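PDB 6Q75: GH26A from Muricauda sp. MAR_2010_75, which is a glycoside hydrolase of family 26, probably cleaving beta-linked polysaccharides such as mannans. Local coordinates for residues K33-Y38 against G102-L107. Numbering follows the deposited sequence.
Sequences KVLLDY and GAIVTL
The two methyls of I104, at the start of strand 104-108, meet L35 and Y38 of helix 30-40, which lie one turn apart. The fork of L35 faces the ethyl arm and the branch methyl together: its CD1 lies 3.9 Å from I104 CD1, while L35 CD2 approaches the branch at I104 CG2 to 4.0 Å. That branch methyl also meets L35 CD1, so it rests against both prongs. With L35 CG anti to the backbone N (chi1 177°), the fork lies against I104, and the two aliphatic chains meet at a slant. Y38 sends its ring out with a similar first torsion and makes a lighter contact, Y38 CE2 standing 4.2 Å from I104 CD1. I104 CD1 is thus shared by the leucine fork and the tyrosine ring. The Y38 ring also packs edge-to-face with F329. The backbones stay well apart, 8.5 Å between L35 CA and I104 CA, and the contact between them is made by carbon atoms of side chains alone. With an alanine in place of I104, the L35 fork and the Y38 ring would probably lose their shared partner, opening a gap between helix and strand. L35 also packs on I215 and P169, at or just before the starts of strands 214-221 and 170-173, while the backbone of I104 hydrogen-bonds to A73 and W75, just before and within the neighbouring parallel strand 74-78. A short helix before the first strand, packed across the N-terminal ends of several parallel strands, closes the bottom of the (beta/alpha)8 barrel characteristic of family 26 glycoside hydrolases.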
loop_
_atom_site.group_PDB
_atom_site.type_symbol
_atom_site.label_atom_id
_atom_site.label_comp_id
_atom_site.label_asym_id
_atom_site.label_seq_id
_atom_site.Cartn_x
_atom_site.Cartn_y
_atom_site.Cartn_z
ATOM N N LYS A 33 -11.278 -7.220 11.243
ATOM C CA LYS A 33 -11.920 -6.370 12.242
ATOM C C LYS A 33 -10.999 -6.127 13.426
ATOM O O LYS A 33 -10.933 -5.007 13.951
ATOM C CB LYS A 33 -13.234 -6.994 12.678
ATOM C CG LYS A 33 -14.231 -6.966 11.552
ATOM N N VAL A 34 -10.260 -7.161 13.843
ATOM C CA VAL A 34 -9.314 -7.012 14.945
ATOM C C VAL A 34 -8.199 -6.040 14.566
ATOM O O VAL A 34 -7.840 -5.150 15.350
ATOM C CB VAL A 34 -8.764 -8.389 15.358
ATOM C CG1 VAL A 34 -7.585 -8.218 16.292
ATOM C CG2 VAL A 34 -9.855 -9.197 16.063
ATOM N N LEU A 35 -7.642 -6.190 13.363
ATOM C CA LEU A 35 -6.552 -5.313 12.937
ATOM C C LEU A 35 -7.031 -3.878 12.754
ATOM O O LEU A 35 -6.331 -2.925 13.144
ATOM C CB LEU A 35 -5.935 -5.843 11.647
ATOM C CG LEU A 35 -4.813 -5.061 10.960
ATOM C CD1 LEU A 35 -3.704 -4.743 11.973
ATOM C CD2 LEU A 35 -4.269 -5.862 9.762
ATOM N N LEU A 36 -8.209 -3.692 12.152
ATOM C CA LEU A 36 -8.720 -2.333 11.987
ATOM C C LEU A 36 -9.020 -1.678 13.331
ATOM O O LEU A 36 -8.778 -0.477 13.502
ATOM C CB LEU A 36 -9.969 -2.332 11.109
ATOM C CG LEU A 36 -9.738 -2.235 9.608
ATOM C CD1 LEU A 36 -11.087 -2.329 8.868
ATOM C CD2 LEU A 36 -8.982 -0.964 9.234
ATOM N N ASP A 37 -9.575 -2.435 14.289
ATOM C CA ASP A 37 -9.786 -1.875 15.620
ATOM C C ASP A 37 -8.461 -1.484 16.251
ATOM O O ASP A 37 -8.353 -0.441 16.916
ATOM C CB ASP A 37 -10.523 -2.874 16.520
ATOM C CG ASP A 37 -10.609 -2.394 17.967
ATOM O OD1 ASP A 37 -11.080 -1.255 18.193
ATOM O OD2 ASP A 37 -10.199 -3.140 18.885
ATOM N N TYR A 38 -7.438 -2.309 16.051
ATOM C CA TYR A 38 -6.122 -1.981 16.585
ATOM C C TYR A 38 -5.581 -0.701 15.960
ATOM O O TYR A 38 -5.053 0.169 16.662
ATOM C CB TYR A 38 -5.180 -3.155 16.345
ATOM C CG TYR A 38 -3.764 -2.892 16.769
ATOM C CD1 TYR A 38 -3.431 -2.763 18.116
ATOM C CD2 TYR A 38 -2.758 -2.774 15.815
ATOM C CE1 TYR A 38 -2.118 -2.518 18.508
ATOM C CE2 TYR A 38 -1.445 -2.529 16.191
ATOM C CZ TYR A 38 -1.137 -2.415 17.524
ATOM O OH TYR A 38 0.174 -2.186 17.874
ATOM N N GLY A 102 4.109 -12.849 13.818
ATOM C CA GLY A 102 3.517 -11.733 14.524
ATOM C C GLY A 102 3.544 -10.405 13.808
ATOM O O GLY A 102 3.188 -9.392 14.420
ATOM N N ALA A 103 3.964 -10.373 12.538
ATOM C CA ALA A 103 4.007 -9.138 11.773
ATOM C C ALA A 103 2.643 -8.818 11.170
ATOM O O ALA A 103 1.786 -9.692 10.981
ATOM C CB ALA A 103 5.035 -9.239 10.640
ATOM N N ILE A 104 2.442 -7.544 10.878
ATOM C CA ILE A 104 1.264 -7.079 10.145
ATOM C C ILE A 104 1.653 -6.995 8.676
ATOM O O ILE A 104 2.720 -6.474 8.349
ATOM C CB ILE A 104 0.774 -5.727 10.693
ATOM C CG1 ILE A 104 0.256 -5.892 12.138
ATOM C CG2 ILE A 104 -0.314 -5.132 9.821
ATOM C CD1 ILE A 104 0.117 -4.567 12.889
ATOM N N VAL A 105 0.821 -7.554 7.780
ATOM C CA VAL A 105 1.210 -7.750 6.380
ATOM C C VAL A 105 0.593 -6.668 5.508
ATOM O O VAL A 105 -0.622 -6.440 5.555
ATOM C CB VAL A 105 0.773 -9.136 5.872
ATOM C CG1 VAL A 105 0.902 -9.217 4.316
ATOM C CG2 VAL A 105 1.544 -10.220 6.558
ATOM N N THR A 106 1.414 -6.028 4.661
ATOM C CA THR A 106 0.888 -5.139 3.631
ATOM C C THR A 106 1.405 -5.571 2.259
ATOM O O THR A 106 2.547 -6.013 2.123
ATOM C CB THR A 106 1.230 -3.640 3.906
ATOM O OG1 THR A 106 0.602 -2.829 2.904
ATOM C CG2 THR A 106 2.750 -3.359 3.936
ATOM N N LEU A 107 0.531 -5.502 1.251
ATOM C CA LEU A 107 0.884 -5.907 -0.109
ATOM C C LEU A 107 0.418 -4.847 -1.098
ATOM O O LEU A 107 -0.657 -4.256 -0.935
ATOM C CB LEU A 107 0.252 -7.274 -0.465
ATOM C CG LEU A 107 0.781 -8.408 0.428
ATOM C CD1 LEU A 107 -0.032 -9.696 0.187
ATOM C CD2 LEU A 107 2.278 -8.651 0.184
#